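Local coordinates for ribosomal protein uL16 3-hydroxylase (PDB 4CCL), which catalyses the iron- and 2-oxoglutarate-dependent 3-hydroxylation of an arginine in ribosomal protein uL16, acting as a growth-regulating oxygenase, at residues P21-R26 and D177-P182; F132-T137 and Y198-R203. All coordinates share one frame; numbering follows the deposited sequence.

Contact 1: residues P21-R26 and D177-P182; sequences PVVLKR and DILYIP
D177 meets two partners at the far end of segment 21-26. Its OD1 takes the backbone N of R26 at 2.8 Å, nearly along its own C-O axis and almost straight (174°). Its OD2 forms a salt bridge with K25 NZ at 3.1 Å, the ammonium standing above the carboxylate plane. K25 suits this place because a long, flexible, positively charged chain can reach the acid although CB starts out pointing away; bends at chi2 and chi3 fold it back. An alanine at D177 would probably leave the R26 N-H and the K25 amine without these partners and set the lysine chain free to turn. Between this polar end and P21, V22 with Y180, and L24 with I178, each form two backbone hydrogen bonds, as hydrogen-bonded pairs of an antiparallel sheet; Y180 N reaches V22 O at 2.9 Å. Strand 22-24 thereby becomes the outermost strand on this side of the sheet in the JmjC double-stranded beta-helix. One face carries V23 and L179, branched and apolar: chi2 of L179 (61°) turns CD1 to meet V23 CG2 at 3.8 Å. On the other face L24 CD1 rests on I178 CB at 4.1 Å, and V22 CG2 comes to the edge of the Y180 ring. P21 and P182 cross at about a right angle, CB to CD 3.7 Å. Farther out, E174 N also binds D177 OD2, D130 and Q18 hold the Y180 hydroxyl, and W142 and V144 cover L179.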
# COMPACT_ATOMS: atom_id res chain seq x y z
N PRO B 21 31.77 10.80 11.54
CA PRO B 21 31.92 12.08 10.85
C PRO B 21 33.37 12.54 10.76
O PRO B 21 34.19 12.18 11.60
CB PRO B 21 31.12 13.05 11.73
CG PRO B 21 31.19 12.46 13.08
CD PRO B 21 31.17 10.96 12.88
N VAL B 22 33.67 13.34 9.74
CA VAL B 22 35.00 13.94 9.63
C VAL B 22 34.93 15.37 9.13
O VAL B 22 33.97 15.77 8.48
CB VAL B 22 35.93 13.16 8.67
CG1 VAL B 22 37.17 12.68 9.41
CG2 VAL B 22 35.21 12.01 8.00
N VAL B 23 35.96 16.15 9.45
CA VAL B 23 36.18 17.40 8.77
C VAL B 23 37.28 17.15 7.75
O VAL B 23 38.39 16.77 8.11
CB VAL B 23 36.64 18.52 9.72
CG1 VAL B 23 36.98 19.78 8.93
CG2 VAL B 23 35.56 18.80 10.75
N LEU B 24 36.96 17.34 6.48
CA LEU B 24 37.96 17.17 5.44
C LEU B 24 38.43 18.57 5.09
O LEU B 24 37.70 19.35 4.47
CB LEU B 24 37.34 16.49 4.22
CG LEU B 24 36.53 15.22 4.51
CD1 LEU B 24 35.66 14.85 3.32
CD2 LEU B 24 37.45 14.06 4.88
N LYS B 25 39.66 18.88 5.48
CA LYS B 25 40.19 20.22 5.31
C LYS B 25 40.71 20.39 3.89
O LYS B 25 41.40 19.51 3.38
CB LYS B 25 41.32 20.48 6.31
CG LYS B 25 40.92 20.39 7.78
CD LYS B 25 41.01 21.74 8.47
CE LYS B 25 39.76 22.57 8.25
NZ LYS B 25 39.95 23.98 8.72
N ARG B 26 40.35 21.51 3.27
CA ARG B 26 40.73 21.79 1.89
C ARG B 26 40.30 20.65 0.96
O ARG B 26 41.08 20.21 0.12
CB ARG B 26 42.23 22.03 1.76
CG ARG B 26 42.79 23.08 2.70
CD ARG B 26 42.84 24.46 2.06
NE ARG B 26 44.18 25.05 2.18
CZ ARG B 26 44.97 25.32 1.15
NH1 ARG B 26 44.57 25.06 -0.09
NH2 ARG B 26 46.17 25.85 1.36
N ASP B 177 36.64 23.59 2.78
CA ASP B 177 36.51 22.54 3.78
C ASP B 177 35.18 21.80 3.64
O ASP B 177 34.17 22.38 3.23
CB ASP B 177 36.64 23.11 5.20
CG ASP B 177 37.99 23.74 5.45
OD1 ASP B 177 38.98 23.34 4.80
OD2 ASP B 177 38.06 24.65 6.31
N ILE B 178 35.20 20.52 3.98
CA ILE B 178 34.00 19.69 3.93
C ILE B 178 33.80 18.96 5.24
O ILE B 178 34.75 18.42 5.82
CB ILE B 178 34.09 18.64 2.81
CG1 ILE B 178 34.52 19.30 1.50
CG2 ILE B 178 32.77 17.92 2.63
CD1 ILE B 178 34.84 18.32 0.41
N LEU B 179 32.56 18.96 5.73
CA LEU B 179 32.21 18.20 6.91
C LEU B 179 31.28 17.05 6.53
O LEU B 179 30.12 17.27 6.17
CB LEU B 179 31.53 19.11 7.93
CG LEU B 179 30.91 18.46 9.18
CD1 LEU B 179 31.97 17.75 9.99
CD2 LEU B 179 30.20 19.51 10.02
N TYR B 180 31.78 15.82 6.60
CA TYR B 180 30.95 14.65 6.35
C TYR B 180 30.30 14.17 7.64
O TYR B 180 30.99 13.86 8.61
CB TYR B 180 31.75 13.49 5.75
CG TYR B 180 30.96 12.19 5.81
CD1 TYR B 180 29.87 11.99 4.98
CD2 TYR B 180 31.29 11.19 6.72
CE1 TYR B 180 29.13 10.83 5.04
CE2 TYR B 180 30.55 10.03 6.79
CZ TYR B 180 29.47 9.85 5.94
OH TYR B 180 28.73 8.70 6.00
N ILE B 181 28.97 14.14 7.64
CA ILE B 181 28.18 13.63 8.75
C ILE B 181 27.32 12.42 8.37
O ILE B 181 26.46 12.52 7.51
CB ILE B 181 27.27 14.72 9.34
CG1 ILE B 181 28.06 16.02 9.52
CG2 ILE B 181 26.68 14.25 10.66
CD1 ILE B 181 27.22 17.21 9.95
N PRO B 182 27.56 11.26 9.01
CA PRO B 182 26.67 10.11 8.84
C PRO B 182 25.35 10.37 9.57
O PRO B 182 25.31 11.23 10.45
CB PRO B 182 27.42 8.96 9.54
CG PRO B 182 28.80 9.48 9.81
CD PRO B 182 28.67 10.96 9.93

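Contact 2: residues F132-T137 and Y198-R203; sequences FIIQGT and YSVGFR
F132 and V200 form a reciprocal pair of backbone hydrogen bonds, F132 N to V200 O and V200 N to F132 O, each 2.9 Å, and I134 and Y198 do the same two residues further on. These four bonds satisfy the facing amides and carbonyls of a fully buried antiparallel pair. F132 O is held by more than V200 N, since the CA-H of S199 also points at it, at 3.3 Å from CA. The bond from I134 N is nearly straight, but its donor stands 39° above the plane of the Y198 carbonyl.

The face of F132, I134, Y198 and V200 is packed through apolar atoms. I134 CB lies 4.0 Å from Y198 CB, and its CD1 touches V200 CG2, where beta-branched residues suit an extended backbone. The F132 and F202 rings meet rim to rim with planes at 55°: F202 CE1 comes in the plane of the F132 ring, 3.5 Å from CD1, and neither covers the other's face. The opposite face is mixed, the short side chain of S199 lying against I133, OG 3.8 Å from CG1.

Y198 CG stands beside the backbone N (chi1 -52°). Farther along the ring, Y198 CE1 lies 3.7 Å from G136 CA; with no side chain, G136 lets its CA sit close at the ring edge. The Y198 hydroxyl and the backbone N of T137 share D33 OD2. Q135 bonds N197 ND2 through OE1 and G136 O through NE2. Backbone pairing, D33 and these amide bonds thus satisfy the polar groups named, while the I133 side chain, about 5 Å from that of the iron ligand H187, brings this face to the border of the catalytic site.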
# COMPACT_ATOMS: atom_id res chain seq x y z
N PHE B 132 27.39 15.82 2.97
CA PHE B 132 28.68 16.50 2.90
C PHE B 132 28.42 18.00 2.93
O PHE B 132 27.72 18.52 2.07
CB PHE B 132 29.43 16.13 1.62
CG PHE B 132 29.98 14.73 1.61
CD1 PHE B 132 29.20 13.67 1.19
CD2 PHE B 132 31.28 14.48 2.02
CE1 PHE B 132 29.70 12.39 1.18
CE2 PHE B 132 31.79 13.20 2.01
CZ PHE B 132 31.00 12.15 1.58
N ILE B 133 28.96 18.69 3.93
CA ILE B 133 28.72 20.13 4.02
C ILE B 133 29.97 20.91 3.62
O ILE B 133 30.98 20.92 4.32
CB ILE B 133 28.26 20.55 5.42
CG1 ILE B 133 27.02 19.74 5.83
CG2 ILE B 133 27.97 22.03 5.46
CD1 ILE B 133 26.59 19.94 7.27
N ILE B 134 29.87 21.58 2.47
CA ILE B 134 30.99 22.29 1.87
C ILE B 134 30.96 23.76 2.24
O ILE B 134 29.98 24.46 1.98
CB ILE B 134 30.95 22.17 0.33
CG1 ILE B 134 30.86 20.71 -0.09
CG2 ILE B 134 32.16 22.85 -0.29
CD1 ILE B 134 30.43 20.51 -1.53
N GLN B 135 32.05 24.24 2.84
CA GLN B 135 32.16 25.66 3.16
C GLN B 135 32.51 26.48 1.92
O GLN B 135 33.48 26.19 1.23
CB GLN B 135 33.21 25.89 4.25
CG GLN B 135 33.41 27.35 4.62
CD GLN B 135 32.19 27.97 5.29
OE1 GLN B 135 31.60 27.37 6.19
NE2 GLN B 135 31.80 29.16 4.84
N GLY B 136 31.69 27.49 1.66
CA GLY B 136 31.92 28.44 0.58
C GLY B 136 32.54 29.70 1.14
O GLY B 136 33.34 29.64 2.08
N THR B 137 32.20 30.85 0.55
CA THR B 137 32.67 32.14 1.05
C THR B 137 32.30 32.32 2.51
O THR B 137 31.25 31.85 2.96
CB THR B 137 32.04 33.31 0.28
OG1 THR B 137 30.64 33.39 0.59
CG2 THR B 137 32.22 33.15 -1.22
N TYR B 198 27.21 24.47 1.12
CA TYR B 198 26.66 23.61 0.09
C TYR B 198 26.56 22.19 0.61
O TYR B 198 27.56 21.50 0.77
CB TYR B 198 27.56 23.64 -1.15
CG TYR B 198 27.86 25.03 -1.64
CD1 TYR B 198 28.87 25.79 -1.05
CD2 TYR B 198 27.14 25.60 -2.68
CE1 TYR B 198 29.15 27.07 -1.48
CE2 TYR B 198 27.41 26.88 -3.12
CZ TYR B 198 28.42 27.61 -2.52
OH TYR B 198 28.69 28.88 -2.95
N SER B 199 25.33 21.74 0.83
CA SER B 199 25.10 20.41 1.36
C SER B 199 24.76 19.44 0.24
O SER B 199 23.74 19.57 -0.44
CB SER B 199 24.00 20.44 2.42
OG SER B 199 24.38 21.24 3.53
N VAL B 200 25.64 18.45 0.06
CA VAL B 200 25.38 17.37 -0.86
C VAL B 200 24.71 16.33 -0.00
O VAL B 200 25.34 15.73 0.88
CB VAL B 200 26.67 16.76 -1.41
CG1 VAL B 200 26.36 15.62 -2.37
CG2 VAL B 200 27.53 17.81 -2.09
N GLY B 201 23.42 16.12 -0.26
CA GLY B 201 22.61 15.25 0.56
C GLY B 201 22.49 13.87 -0.05
O GLY B 201 22.72 13.69 -1.24
N PHE B 202 22.11 12.91 0.78
CA PHE B 202 21.92 11.55 0.32
C PHE B 202 20.55 11.05 0.75
O PHE B 202 19.88 11.65 1.59
CB PHE B 202 23.04 10.64 0.83
CG PHE B 202 24.35 10.85 0.13
CD1 PHE B 202 25.16 11.92 0.45
CD2 PHE B 202 24.77 9.98 -0.87
CE1 PHE B 202 26.36 12.13 -0.19
CE2 PHE B 202 25.97 10.18 -1.52
CZ PHE B 202 26.76 11.25 -1.18
N ARG B 203 20.11 9.95 0.14
CA ARG B 203 18.78 9.43 0.39
C ARG B 203 18.81 7.92 0.51
O ARG B 203 19.40 7.23 -0.32
CB ARG B 203 17.83 9.86 -0.73
CG ARG B 203 18.42 9.67 -2.11
CD ARG B 203 17.50 10.18 -3.20
NE ARG B 203 16.25 9.42 -3.26
CZ ARG B 203 15.36 9.53 -4.24
NH1 ARG B 203 15.58 10.37 -5.25
NH2 ARG B 203 14.25 8.80 -4.22

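Followed from the N terminus, the chain first lays down 21-26, then 132-137, then 177-182 and finally 198-203, so the two contacts cross instead of nesting. Contact 1 closes a loop of 150 residues and contact 2 one of 60, the latter made only of strands and loops. Both belong to one antiparallel sheet, in which strands 178-181 and 131-135 are neighbours: L179 N lies 2.9 Å from I133 O, a probable hydrogen bond, and the rings of Y180 and F132 pack together. The N-terminal strand 22-24 is thus joined, through 178-181 and 131-135, to strand 195-202 of the JmjC core.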